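PDB 1UDD: transcriptional regulator from Pyrococcus horikoshii, which is an all-helical member of the TENA/THI-4/PQQC family whose precise role is not established, although it has been named a transcriptional regulator. Local coordinates for residues Leu44-Tyr49 against Thr104-Asn110; Ala112-Phe116 against Thr199-Glu204; Val27-Ser31 against Trp162-Tyr166. All coordinates share one frame; numbering follows the deposited sequence.

In the fold
All three contacts join helices, or the turn leading into one, within a single all-helical chain, and their chemistry changes with their place. Contact 2 is the most central, a buried aromatic cluster between helices 108-123 and 190-213. Contact 1, partly buried, uses the start of the same helix 108-123 but fastens it to helix 36-63 with amides and backbone groups. The two meet where Tyr49 OH probably bonds Glu204 OE2, 2.7 Å away, and both touch a second subunit. Contact 3 is buried too, but it is carried by carbon and ring packing, with no hydrogen bond across; its centre lies about 21 Å from that of contact 2, across the chain's middle, and no other subunit reaches it.

Contact 1 (Leu44-Tyr49 against Thr104-Asn110)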
ATOM      1  N   LEU A  44      11.042  27.039  -3.319  1.00 40.24           N
ATOM      2  CA  LEU A  44      10.296  26.747  -2.098  1.00 41.56           C
ATOM      3  C   LEU A  44       9.328  25.581  -2.305  1.00 40.22           C
ATOM      4  O   LEU A  44       9.262  24.667  -1.480  1.00 41.40           O
ATOM      5  CB  LEU A  44       9.524  27.989  -1.641  1.00 40.26           C
ATOM      6  CG  LEU A  44      10.080  28.760  -0.436  1.00 43.50           C
ATOM      7  CD1 LEU A  44      11.569  28.986  -0.596  1.00 44.61           C
ATOM      8  CD2 LEU A  44       9.342  30.093  -0.297  1.00 43.38           C
ATOM      9  N   GLN A  45       8.580  25.616  -3.405  1.00 38.97           N
ATOM     10  CA  GLN A  45       7.627  24.561  -3.713  1.00 36.02           C
ATOM     11  C   GLN A  45       8.338  23.228  -3.998  1.00 36.84           C
ATOM     12  O   GLN A  45       7.696  22.176  -4.011  1.00 36.97           O
ATOM     13  CB  GLN A  45       6.780  24.951  -4.927  1.00 38.59           C
ATOM     14  CG  GLN A  45       5.803  26.098  -4.711  1.00 37.78           C
ATOM     15  CD  GLN A  45       4.657  25.737  -3.783  1.00 41.58           C
ATOM     16  OE1 GLN A  45       3.931  24.765  -4.014  1.00 39.57           O
ATOM     17  NE2 GLN A  45       4.482  26.528  -2.725  1.00 39.84           N
ATOM     18  N   ASP A  46       9.654  23.270  -4.212  1.00 33.27           N
ATOM     19  CA  ASP A  46      10.414  22.057  -4.495  1.00 35.90           C
ATOM     20  C   ASP A  46      10.607  21.096  -3.330  1.00 37.95           C
ATOM     21  O   ASP A  46      10.902  19.920  -3.555  1.00 35.73           O
ATOM     22  CB  ASP A  46      11.789  22.383  -5.074  1.00 35.06           C
ATOM     23  CG  ASP A  46      11.714  22.863  -6.504  1.00 37.79           C
ATOM     24  OD1 ASP A  46      10.815  22.412  -7.245  1.00 36.27           O
ATOM     25  OD2 ASP A  46      12.563  23.688  -6.894  1.00 44.12           O
ATOM     26  N   PHE A  47      10.468  21.571  -2.093  1.00 36.86           N
ATOM     27  CA  PHE A  47      10.641  20.659  -0.965  1.00 36.09           C
ATOM     28  C   PHE A  47       9.625  19.525  -1.052  1.00 35.01           C
ATOM     29  O   PHE A  47       9.974  18.344  -1.010  1.00 36.19           O
ATOM     30  CB  PHE A  47      10.449  21.371   0.370  1.00 35.13           C
ATOM     31  CG  PHE A  47      10.609  20.464   1.544  1.00 33.15           C
ATOM     32  CD1 PHE A  47      11.856  19.927   1.852  1.00 32.18           C
ATOM     33  CD2 PHE A  47       9.510  20.115   2.328  1.00 36.11           C
ATOM     34  CE1 PHE A  47      12.008  19.048   2.934  1.00 35.37           C
ATOM     35  CE2 PHE A  47       9.651  19.238   3.413  1.00 32.90           C
ATOM     36  CZ  PHE A  47      10.905  18.705   3.714  1.00 33.06           C
ATOM     37  N   ASN A  48       8.361  19.900  -1.178  1.00 34.75           N
ATOM     38  CA  ASN A  48       7.288  18.932  -1.266  1.00 35.27           C
ATOM     39  C   ASN A  48       7.491  17.976  -2.440  1.00 36.23           C
ATOM     40  O   ASN A  48       7.065  16.820  -2.390  1.00 36.01           O
ATOM     41  CB  ASN A  48       5.955  19.646  -1.421  1.00 33.90           C
ATOM     42  CG  ASN A  48       4.795  18.731  -1.160  1.00 34.87           C
ATOM     43  OD1 ASN A  48       4.663  18.196  -0.060  1.00 34.89           O
ATOM     44  ND2 ASN A  48       3.945  18.532  -2.168  1.00 33.49           N
ATOM     45  N   TYR A  49       8.128  18.474  -3.495  1.00 32.40           N
ATOM     46  CA  TYR A  49       8.405  17.691  -4.689  1.00 32.86           C
ATOM     47  C   TYR A  49       9.498  16.677  -4.340  1.00 31.86           C
ATOM     48  O   TYR A  49       9.410  15.498  -4.688  1.00 28.50           O
ATOM     49  CB  TYR A  49       8.866  18.636  -5.812  1.00 32.61           C
ATOM     50  CG  TYR A  49       8.883  18.051  -7.218  1.00 34.05           C
ATOM     51  CD1 TYR A  49       8.485  18.827  -8.314  1.00 34.69           C
ATOM     52  CD2 TYR A  49       9.345  16.756  -7.465  1.00 31.64           C
ATOM     53  CE1 TYR A  49       8.551  18.333  -9.619  1.00 32.22           C
ATOM     54  CE2 TYR A  49       9.415  16.253  -8.771  1.00 30.03           C
ATOM     55  CZ  TYR A  49       9.017  17.049  -9.837  1.00 31.28           C
ATOM     56  OH  TYR A  49       9.117  16.576 -11.125  1.00 31.62           O
ATOM     57  N   THR A 104       6.706  26.014   4.075  1.00 43.84           N
ATOM     58  CA  THR A 104       5.951  26.485   2.908  1.00 43.37           C
ATOM     59  C   THR A 104       4.729  25.630   2.591  1.00 41.44           C
ATOM     60  O   THR A 104       4.808  24.401   2.548  1.00 42.66           O
ATOM     61  CB  THR A 104       6.842  26.551   1.650  1.00 41.76           C
ATOM     62  OG1 THR A 104       7.809  27.590   1.813  1.00 42.85           O
ATOM     63  CG2 THR A 104       6.012  26.844   0.412  1.00 42.25           C
ATOM     64  N   GLU A 105       3.599  26.289   2.365  1.00 41.35           N
ATOM     65  CA  GLU A 105       2.361  25.593   2.031  1.00 41.21           C
ATOM     66  C   GLU A 105       2.423  25.200   0.555  1.00 40.53           C
ATOM     67  O   GLU A 105       2.585  26.054  -0.307  1.00 37.63           O
ATOM     68  CB  GLU A 105       1.155  26.506   2.258  1.00 43.66           C
ATOM     69  CG  GLU A 105      -0.112  25.997   1.571  1.00 52.37           C
ATOM     70  CD  GLU A 105      -1.216  27.045   1.474  1.00 56.48           C
ATOM     71  OE1 GLU A 105      -0.913  28.212   1.130  1.00 60.10           O
ATOM     72  OE2 GLU A 105      -2.392  26.696   1.724  1.00 56.96           O
ATOM     73  N   PRO A 106       2.301  23.898   0.246  1.00 41.28           N
ATOM     74  CA  PRO A 106       2.355  23.474  -1.157  1.00 39.77           C
ATOM     75  C   PRO A 106       1.064  23.840  -1.881  1.00 38.53           C
ATOM     76  O   PRO A 106      -0.022  23.665  -1.340  1.00 39.73           O
ATOM     77  CB  PRO A 106       2.541  21.957  -1.057  1.00 41.40           C
ATOM     78  CG  PRO A 106       3.129  21.754   0.327  1.00 42.76           C
ATOM     79  CD  PRO A 106       2.340  22.731   1.144  1.00 42.15           C
ATOM     80  N   THR A 107       1.171  24.356  -3.099  1.00 38.10           N
ATOM     81  CA  THR A 107      -0.034  24.701  -3.845  1.00 35.97           C
ATOM     82  C   THR A 107      -0.805  23.406  -4.075  1.00 34.63           C
ATOM     83  O   THR A 107      -0.273  22.319  -3.860  1.00 33.75           O
ATOM     84  CB  THR A 107       0.299  25.314  -5.218  1.00 37.13           C
ATOM     85  OG1 THR A 107       1.158  24.418  -5.940  1.00 37.08           O
ATOM     86  CG2 THR A 107       0.986  26.671  -5.053  1.00 36.29           C
ATOM     87  N   LEU A 108      -2.050  23.528  -4.514  1.00 34.83           N
ATOM     88  CA  LEU A 108      -2.886  22.371  -4.785  1.00 35.23           C
ATOM     89  C   LEU A 108      -2.208  21.518  -5.868  1.00 35.80           C
ATOM     90  O   LEU A 108      -2.111  20.297  -5.738  1.00 32.28           O
ATOM     91  CB  LEU A 108      -4.269  22.845  -5.242  1.00 32.85           C
ATOM     92  CG  LEU A 108      -5.430  21.863  -5.400  1.00 34.84           C
ATOM     93  CD1 LEU A 108      -5.366  21.203  -6.746  1.00 42.04           C
ATOM     94  CD2 LEU A 108      -5.393  20.838  -4.284  1.00 34.70           C
ATOM     95  N   VAL A 109      -1.727  22.177  -6.922  1.00 34.92           N
ATOM     96  CA  VAL A 109      -1.049  21.497  -8.038  1.00 34.82           C
ATOM     97  C   VAL A 109       0.107  20.625  -7.549  1.00 30.67           C
ATOM     98  O   VAL A 109       0.262  19.484  -7.975  1.00 31.02           O
ATOM     99  CB  VAL A 109      -0.502  22.520  -9.073  1.00 35.74           C
ATOM    100  CG1 VAL A 109       0.278  21.804 -10.166  1.00 39.48           C
ATOM    101  CG2 VAL A 109      -1.651  23.280  -9.689  1.00 37.22           C
ATOM    102  N   ASN A 110       0.906  21.176  -6.643  1.00 31.56           N
ATOM    103  CA  ASN A 110       2.046  20.475  -6.060  1.00 32.47           C
ATOM    104  C   ASN A 110       1.584  19.191  -5.370  1.00 34.22           C
ATOM    105  O   ASN A 110       2.036  18.091  -5.700  1.00 34.55           O
ATOM    106  CB  ASN A 110       2.721  21.376  -5.030  1.00 32.28           C
ATOM    107  CG  ASN A 110       4.099  20.896  -4.651  1.00 34.38           C
ATOM    108  OD1 ASN A 110       4.380  19.692  -4.653  1.00 29.41           O
ATOM    109  ND2 ASN A 110       4.970  21.835  -4.308  1.00 30.86           N
TER
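Gln45 reaches from helix 36-63 into the turn that precedes helix 108-123, and its amide is used at both ends. OE1 accepts from the backbone N of Thr107 at 2.9 Å, in a nearly straight bond of 171°, and from Asn110 ND2, which lies above the carbonyl plane instead of on a lone pair. At the other end NE2 donates a hydrogen bond to the backbone O of Glu105, 3.1 Å away and close to the plane of the amide. A glutamine suits the place because one flat group can both donate and accept, bonding to the backbone on either side of Pro106, at Glu105 O and Thr107 N; its chain, bent at chi2 (-69°), turns the amide into the loop.

Asn110 ties the same helix a second time. Its ND2 also donates to the main-chain O of Gln45 at 2.8 Å, while its OD1 receives Asn48 ND2 at 2.8 Å, the donor standing over the carbonyl plane. The amides of Asn48 and Asn110 are turned 67° from one another, and three bonds fix the buried Asn110 side chain.

In this all-helical fold the start of one long helix meets the flank of another. Thr107 is the N-cap of helix 108-123, and its OG1 accepts a weak bond from Asn110 N; a threonine suits the position because its hydroxyl can accept from the first turn.

Around the polar centre Pro106 CG packs on Asn48 CG, and Leu44 CG rests 3.4 Å from Thr104 OG1, a hydroxyl bonded to Asp100 O. Farther out, Met210 of helix 190-213 packs on both Gln45 and Thr107, and Phe207 touches Asn110. Lys202 and Phe203 of a second subunit pack against Glu105 and Leu108.

Contact 2 (Ala112-Phe116 against Thr199-Glu204)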
ATOM      1  N   ALA A 112      -1.246  17.581  -5.504  1.00 25.18           N
ATOM      2  CA  ALA A 112      -1.848  16.697  -6.487  1.00 25.60           C
ATOM      3  C   ALA A 112      -0.800  15.908  -7.291  1.00 26.31           C
ATOM      4  O   ALA A 112      -0.902  14.684  -7.421  1.00 23.29           O
ATOM      5  CB  ALA A 112      -2.710  17.495  -7.426  1.00 23.80           C
ATOM      6  N   TYR A 113       0.200  16.603  -7.828  1.00 24.85           N
ATOM      7  CA  TYR A 113       1.231  15.934  -8.616  1.00 25.66           C
ATOM      8  C   TYR A 113       1.939  14.870  -7.784  1.00 24.28           C
ATOM      9  O   TYR A 113       2.117  13.732  -8.226  1.00 23.50           O
ATOM     10  CB  TYR A 113       2.238  16.963  -9.147  1.00 27.60           C
ATOM     11  CG  TYR A 113       3.283  16.430 -10.123  1.00 29.43           C
ATOM     12  CD1 TYR A 113       3.087  15.240 -10.837  1.00 25.60           C
ATOM     13  CD2 TYR A 113       4.458  17.147 -10.358  1.00 30.25           C
ATOM     14  CE1 TYR A 113       4.039  14.790 -11.761  1.00 24.27           C
ATOM     15  CE2 TYR A 113       5.409  16.707 -11.275  1.00 29.12           C
ATOM     16  CZ  TYR A 113       5.195  15.531 -11.970  1.00 26.67           C
ATOM     17  OH  TYR A 113       6.163  15.107 -12.854  1.00 23.90           O
ATOM     18  N   MET A 114       2.353  15.228  -6.577  1.00 24.72           N
ATOM     19  CA  MET A 114       3.012  14.245  -5.741  1.00 23.71           C
ATOM     20  C   MET A 114       2.071  13.060  -5.443  1.00 23.96           C
ATOM     21  O   MET A 114       2.510  11.910  -5.401  1.00 23.00           O
ATOM     22  CB  MET A 114       3.490  14.900  -4.448  1.00 22.41           C
ATOM     23  CG  MET A 114       4.597  15.917  -4.688  1.00 27.66           C
ATOM     24  SD  MET A 114       5.939  15.268  -5.776  1.00 32.55           S
ATOM     25  CE  MET A 114       5.518  16.022  -7.290  1.00 30.49           C
ATOM     26  N   ASP A 115       0.783  13.344  -5.249  1.00 24.75           N
ATOM     27  CA  ASP A 115      -0.201  12.296  -4.960  1.00 26.24           C
ATOM     28  C   ASP A 115      -0.400  11.375  -6.152  1.00 22.59           C
ATOM     29  O   ASP A 115      -0.596  10.182  -5.991  1.00 23.68           O
ATOM     30  CB  ASP A 115      -1.537  12.916  -4.522  1.00 26.56           C
ATOM     31  CG  ASP A 115      -1.462  13.501  -3.127  1.00 30.85           C
ATOM     32  OD1 ASP A 115      -0.444  13.261  -2.436  1.00 32.08           O
ATOM     33  OD2 ASP A 115      -2.414  14.189  -2.716  1.00 31.53           O
ATOM     34  N   PHE A 116      -0.353  11.943  -7.351  1.00 22.20           N
ATOM     35  CA  PHE A 116      -0.471  11.164  -8.571  1.00 21.86           C
ATOM     36  C   PHE A 116       0.709  10.182  -8.617  1.00 21.28           C
ATOM     37  O   PHE A 116       0.541   8.997  -8.934  1.00 22.21           O
ATOM     38  CB  PHE A 116      -0.448  12.089  -9.799  1.00 23.86           C
ATOM     39  CG  PHE A 116       0.133  11.441 -11.042  1.00 23.62           C
ATOM     40  CD1 PHE A 116      -0.595  10.499 -11.757  1.00 20.91           C
ATOM     41  CD2 PHE A 116       1.423  11.765 -11.473  1.00 21.66           C
ATOM     42  CE1 PHE A 116      -0.054   9.881 -12.893  1.00 23.34           C
ATOM     43  CE2 PHE A 116       1.975  11.155 -12.603  1.00 17.21           C
ATOM     44  CZ  PHE A 116       1.231  10.210 -13.314  1.00 20.26           C
ATOM     45  N   THR A 199      -0.351  12.121 -18.197  1.00 25.50           N
ATOM     46  CA  THR A 199      -0.809  12.772 -16.963  1.00 25.93           C
ATOM     47  C   THR A 199       0.383  13.452 -16.297  1.00 24.31           C
ATOM     48  O   THR A 199       0.303  14.607 -15.875  1.00 25.70           O
ATOM     49  CB  THR A 199      -1.397  11.739 -15.970  1.00 24.88           C
ATOM     50  OG1 THR A 199      -2.575  11.156 -16.539  1.00 20.99           O
ATOM     51  CG2 THR A 199      -1.732  12.395 -14.625  1.00 22.77           C
ATOM     52  N   GLY A 200       1.492  12.724 -16.219  1.00 24.13           N
ATOM     53  CA  GLY A 200       2.680  13.265 -15.585  1.00 23.40           C
ATOM     54  C   GLY A 200       3.189  14.491 -16.307  1.00 23.99           C
ATOM     55  O   GLY A 200       3.681  15.434 -15.679  1.00 25.44           O
ATOM     56  N   SER A 201       3.072  14.473 -17.634  1.00 24.72           N
ATOM     57  CA  SER A 201       3.525  15.583 -18.469  1.00 23.56           C
ATOM     58  C   SER A 201       2.650  16.806 -18.228  1.00 24.61           C
ATOM     59  O   SER A 201       3.149  17.937 -18.179  1.00 24.23           O
ATOM     60  CB  SER A 201       3.485  15.185 -19.954  1.00 25.19           C
ATOM     61  OG  SER A 201       4.326  14.068 -20.194  1.00 23.38           O
ATOM     62  N   LYS A 202       1.342  16.589 -18.089  1.00 26.10           N
ATOM     63  CA  LYS A 202       0.431  17.705 -17.817  1.00 26.95           C
ATOM     64  C   LYS A 202       0.766  18.321 -16.462  1.00 26.62           C
ATOM     65  O   LYS A 202       0.792  19.545 -16.316  1.00 24.12           O
ATOM     66  CB  LYS A 202      -1.024  17.245 -17.827  1.00 27.27           C
ATOM     67  CG  LYS A 202      -1.539  16.888 -19.210  1.00 28.39           C
ATOM     68  CD  LYS A 202      -3.032  16.701 -19.154  1.00 31.93           C
ATOM     69  CE  LYS A 202      -3.606  16.374 -20.514  1.00 35.78           C
ATOM     70  NZ  LYS A 202      -5.095  16.282 -20.429  1.00 36.47           N
ATOM     71  N   PHE A 203       1.031  17.475 -15.471  1.00 27.97           N
ATOM     72  CA  PHE A 203       1.392  17.991 -14.147  1.00 27.49           C
ATOM     73  C   PHE A 203       2.656  18.835 -14.231  1.00 27.14           C
ATOM     74  O   PHE A 203       2.759  19.862 -13.575  1.00 28.81           O
ATOM     75  CB  PHE A 203       1.613  16.855 -13.157  1.00 22.91           C
ATOM     76  CG  PHE A 203       0.345  16.344 -12.522  1.00 28.53           C
ATOM     77  CD1 PHE A 203      -0.504  17.208 -11.832  1.00 27.68           C
ATOM     78  CD2 PHE A 203       0.017  14.991 -12.581  1.00 26.06           C
ATOM     79  CE1 PHE A 203      -1.661  16.728 -11.208  1.00 32.66           C
ATOM     80  CE2 PHE A 203      -1.135  14.499 -11.958  1.00 31.02           C
ATOM     81  CZ  PHE A 203      -1.979  15.369 -11.270  1.00 28.30           C
ATOM     82  N   GLU A 204       3.627  18.392 -15.027  1.00 28.60           N
ATOM     83  CA  GLU A 204       4.864  19.144 -15.175  1.00 29.34           C
ATOM     84  C   GLU A 204       4.570  20.553 -15.698  1.00 28.20           C
ATOM     85  O   GLU A 204       5.109  21.535 -15.193  1.00 29.46           O
ATOM     86  CB  GLU A 204       5.823  18.433 -16.146  1.00 28.78           C
ATOM     87  CG  GLU A 204       6.648  17.301 -15.531  1.00 23.50           C
ATOM     88  CD  GLU A 204       7.505  17.754 -14.351  1.00 27.48           C
ATOM     89  OE1 GLU A 204       7.953  18.921 -14.347  1.00 25.03           O
ATOM     90  OE2 GLU A 204       7.750  16.938 -13.432  1.00 22.55           O
TER
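Ala112 opens the contact by laying its CB 4.0 Å from Phe203 CE1, a small methyl that fits beside the rim of the phenylalanine ring. This is antiparallel helix packing through an aromatic cluster: the short segments of helices 108-123 and 190-213 run at 159° to each other, and the 10.3 Å between their axes accommodates the large side chains.

One residue on, Tyr113 and Phe203 each place a CH over the other's ring face. The CA of Tyr113 stands 3.9 Å from the centroid of the Phe203 ring, almost on its normal, while CB of Phe203 sits over a face of the tyrosine ring. The two planes are only 22° apart but so far slid that there is little overlap, and backbone-proximal CH groups meet the faces instead. With CG anti to the backbone N (chi1 -173°), Tyr113 extends across to the next helix, where its hydroxyl donates to Glu204 OE2 in a very short bond of 2.5 Å. That oxygen lies at the ring edge, and the carboxylate is turned steeply to the ring.

Phe116, one turn later, completes the aromatic cluster. Its ring receives the CG2 of Thr199 over one face, 3.8 Å from the centroid, and CE2 approaches Gly200 CA at 3.7 Å; with no side chain on the glycine, the ring meets bare backbone. Toward Phe203 its ring is set at a slant. Both helices also pack on a second subunit, whose Phe203 touches Ala112 and whose Ala112 touches Phe203.

Glu204 is buried, next to Cys136 and Tyr140 of helix 126-146, and Tyr49 OH bonds the same OE2. One carboxylate oxygen joins two tyrosine hydroxyls, so that Glu204 ties helices 108-123 and 36-63 to helix 190-213.

Contact 3 (Val27-Ser31 against Trp162-Tyr166); sequences VQLYS and WGKVY
The indole of Trp162 lies between Leu29 and Tyr166: Leu29 CD1 presses on one face, 3.8 Å from the centroid of the six-membered ring, and Tyr166 CE1 of its own segment lies over the opposite face toward the rim. At the edge, in plane, comes Tyr30, whose CE1 is 3.5 Å from Trp162 CZ3; the tyrosine and six-membered ring planes meet obliquely, 71° apart. A chi1 of -179° sends the indole from helix 157-164 toward helix 24-31.

Tyr30 is long enough to reach past the tryptophan, and its OH comes to 3.8 Å from Tyr166 CD1. Gly163 CA lies 4.3 Å from the same oxygen, and the lack of a side chain there lets the phenol end come close to the helix backbone. Leucine suits the face of the indole, since CD1 sits over the six-membered ring while CD2 lies out beyond its rim, 4.0 Å from Trp162 CE3.

This is plain packing of helix 24-31 on the C-terminal part of helix 157-164. Helix 36-63 closes in from the side, with Phe39 meeting the Trp162 ring edge-to-face and also touching Leu29, while Ile143 and Ala144 of helix 126-146 pack on Tyr30.

With no hydrogen bond spanning the two segments, their hold on each other comes from dispersion and CH-pi contact, and depends on how closely the shapes fit.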
ATOM      1  N   VAL A  27      11.453  29.344 -20.047  1.00 35.34           N
ATOM      2  CA  VAL A  27      12.220  30.171 -20.968  1.00 34.44           C
ATOM      3  C   VAL A  27      12.968  31.273 -20.231  1.00 35.45           C
ATOM      4  O   VAL A  27      14.152  31.507 -20.480  1.00 35.31           O
ATOM      5  CB  VAL A  27      11.320  30.811 -22.038  1.00 33.01           C
ATOM      6  CG1 VAL A  27      12.153  31.702 -22.944  1.00 36.87           C
ATOM      7  CG2 VAL A  27      10.637  29.735 -22.856  1.00 34.00           C
ATOM      8  N   GLN A  28      12.290  31.939 -19.308  1.00 37.02           N
ATOM      9  CA  GLN A  28      12.935  33.024 -18.575  1.00 40.15           C
ATOM     10  C   GLN A  28      13.990  32.559 -17.585  1.00 41.38           C
ATOM     11  O   GLN A  28      14.972  33.270 -17.338  1.00 40.28           O
ATOM     12  CB  GLN A  28      11.888  33.873 -17.860  1.00 41.17           C
ATOM     13  CG  GLN A  28      11.136  34.783 -18.803  1.00 41.40           C
ATOM     14  CD  GLN A  28      10.125  35.641 -18.088  1.00 43.00           C
ATOM     15  OE1 GLN A  28      10.371  36.122 -16.982  1.00 46.06           O
ATOM     16  NE2 GLN A  28       8.982  35.850 -18.723  1.00 42.83           N
ATOM     17  N   LEU A  29      13.802  31.368 -17.029  1.00 38.50           N
ATOM     18  CA  LEU A  29      14.757  30.847 -16.063  1.00 40.95           C
ATOM     19  C   LEU A  29      16.062  30.556 -16.792  1.00 39.87           C
ATOM     20  O   LEU A  29      17.140  30.879 -16.299  1.00 40.51           O
ATOM     21  CB  LEU A  29      14.236  29.551 -15.416  1.00 41.10           C
ATOM     22  CG  LEU A  29      14.716  29.177 -14.004  1.00 42.21           C
ATOM     23  CD1 LEU A  29      14.256  27.753 -13.695  1.00 42.37           C
ATOM     24  CD2 LEU A  29      16.223  29.264 -13.885  1.00 43.41           C
ATOM     25  N   TYR A  30      15.960  29.946 -17.968  1.00 38.15           N
ATOM     26  CA  TYR A  30      17.147  29.596 -18.735  1.00 39.31           C
ATOM     27  C   TYR A  30      17.800  30.771 -19.451  1.00 38.29           C
ATOM     28  O   TYR A  30      19.007  30.768 -19.669  1.00 39.69           O
ATOM     29  CB  TYR A  30      16.836  28.463 -19.727  1.00 39.71           C
ATOM     30  CG  TYR A  30      16.885  27.080 -19.093  1.00 39.51           C
ATOM     31  CD1 TYR A  30      15.834  26.604 -18.298  1.00 39.32           C
ATOM     32  CD2 TYR A  30      18.014  26.276 -19.237  1.00 39.83           C
ATOM     33  CE1 TYR A  30      15.917  25.355 -17.659  1.00 38.47           C
ATOM     34  CE2 TYR A  30      18.109  25.035 -18.604  1.00 39.32           C
ATOM     35  CZ  TYR A  30      17.063  24.580 -17.816  1.00 39.65           C
ATOM     36  OH  TYR A  30      17.196  23.364 -17.170  1.00 40.42           O
ATOM     37  N   SER A  31      17.020  31.778 -19.809  1.00 37.70           N
ATOM     38  CA  SER A  31      17.603  32.937 -20.480  1.00 41.60           C
ATOM     39  C   SER A  31      18.282  33.820 -19.435  1.00 43.24           C
ATOM     40  O   SER A  31      19.287  34.464 -19.717  1.00 46.47           O
ATOM     41  CB  SER A  31      16.530  33.748 -21.202  1.00 38.59           C
ATOM     42  OG  SER A  31      15.668  34.370 -20.264  1.00 39.89           O
ATOM     43  N   TRP A 162      22.128  26.024 -11.188  1.00 46.40           N
ATOM     44  CA  TRP A 162      20.894  25.248 -11.176  1.00 44.72           C
ATOM     45  C   TRP A 162      20.697  24.446 -12.462  1.00 44.88           C
ATOM     46  O   TRP A 162      20.442  23.245 -12.423  1.00 41.96           O
ATOM     47  CB  TRP A 162      19.695  26.180 -10.976  1.00 42.10           C
ATOM     48  CG  TRP A 162      18.395  25.452 -10.935  1.00 38.00           C
ATOM     49  CD1 TRP A 162      17.824  24.852  -9.848  1.00 36.69           C
ATOM     50  CD2 TRP A 162      17.528  25.195 -12.041  1.00 37.86           C
ATOM     51  NE1 TRP A 162      16.650  24.235 -10.211  1.00 39.92           N
ATOM     52  CE2 TRP A 162      16.444  24.430 -11.554  1.00 38.73           C
ATOM     53  CE3 TRP A 162      17.561  25.536 -13.403  1.00 38.23           C
ATOM     54  CZ2 TRP A 162      15.393  23.996 -12.382  1.00 35.07           C
ATOM     55  CZ3 TRP A 162      16.516  25.104 -14.227  1.00 36.89           C
ATOM     56  CH2 TRP A 162      15.447  24.341 -13.707  1.00 32.53           C
ATOM     57  N   GLY A 163      20.833  25.117 -13.599  1.00 44.93           N
ATOM     58  CA  GLY A 163      20.630  24.456 -14.873  1.00 46.53           C
ATOM     59  C   GLY A 163      21.638  23.403 -15.287  1.00 46.93           C
ATOM     60  O   GLY A 163      21.255  22.341 -15.784  1.00 48.09           O
ATOM     61  N   LYS A 164      22.920  23.686 -15.088  1.00 44.80           N
ATOM     62  CA  LYS A 164      23.973  22.758 -15.488  1.00 45.15           C
ATOM     63  C   LYS A 164      23.808  21.345 -14.945  1.00 42.25           C
ATOM     64  O   LYS A 164      24.270  20.382 -15.560  1.00 40.09           O
ATOM     65  CB  LYS A 164      25.345  23.325 -15.097  1.00 47.88           C
ATOM     66  CG  LYS A 164      25.645  24.665 -15.779  1.00 55.55           C
ATOM     67  CD  LYS A 164      27.081  25.154 -15.573  1.00 59.52           C
ATOM     68  CE  LYS A 164      27.393  25.478 -14.112  1.00 61.33           C
ATOM     69  NZ  LYS A 164      27.584  24.252 -13.289  1.00 60.94           N
ATOM     70  N   VAL A 165      23.136  21.208 -13.808  1.00 39.68           N
ATOM     71  CA  VAL A 165      22.946  19.887 -13.224  1.00 39.30           C
ATOM     72  C   VAL A 165      22.276  18.917 -14.208  1.00 38.40           C
ATOM     73  O   VAL A 165      22.654  17.745 -14.309  1.00 38.75           O
ATOM     74  CB  VAL A 165      22.086  19.959 -11.946  1.00 40.62           C
ATOM     75  CG1 VAL A 165      21.984  18.588 -11.319  1.00 41.81           C
ATOM     76  CG2 VAL A 165      22.688  20.944 -10.963  1.00 39.18           C
ATOM     77  N   TYR A 166      21.303  19.417 -14.957  1.00 36.29           N
ATOM     78  CA  TYR A 166      20.575  18.567 -15.889  1.00 37.78           C
ATOM     79  C   TYR A 166      21.288  18.190 -17.188  1.00 38.27           C
ATOM     80  O   TYR A 166      20.843  17.277 -17.890  1.00 36.14           O
ATOM     81  CB  TYR A 166      19.203  19.192 -16.158  1.00 37.59           C
ATOM     82  CG  TYR A 166      18.498  19.544 -14.864  1.00 31.93           C
ATOM     83  CD1 TYR A 166      18.274  20.870 -14.511  1.00 35.72           C
ATOM     84  CD2 TYR A 166      18.111  18.548 -13.967  1.00 32.95           C
ATOM     85  CE1 TYR A 166      17.684  21.211 -13.297  1.00 34.81           C
ATOM     86  CE2 TYR A 166      17.522  18.872 -12.741  1.00 35.93           C
ATOM     87  CZ  TYR A 166      17.312  20.211 -12.415  1.00 35.94           C
ATOM     88  OH  TYR A 166      16.741  20.554 -11.214  1.00 33.83           O
TER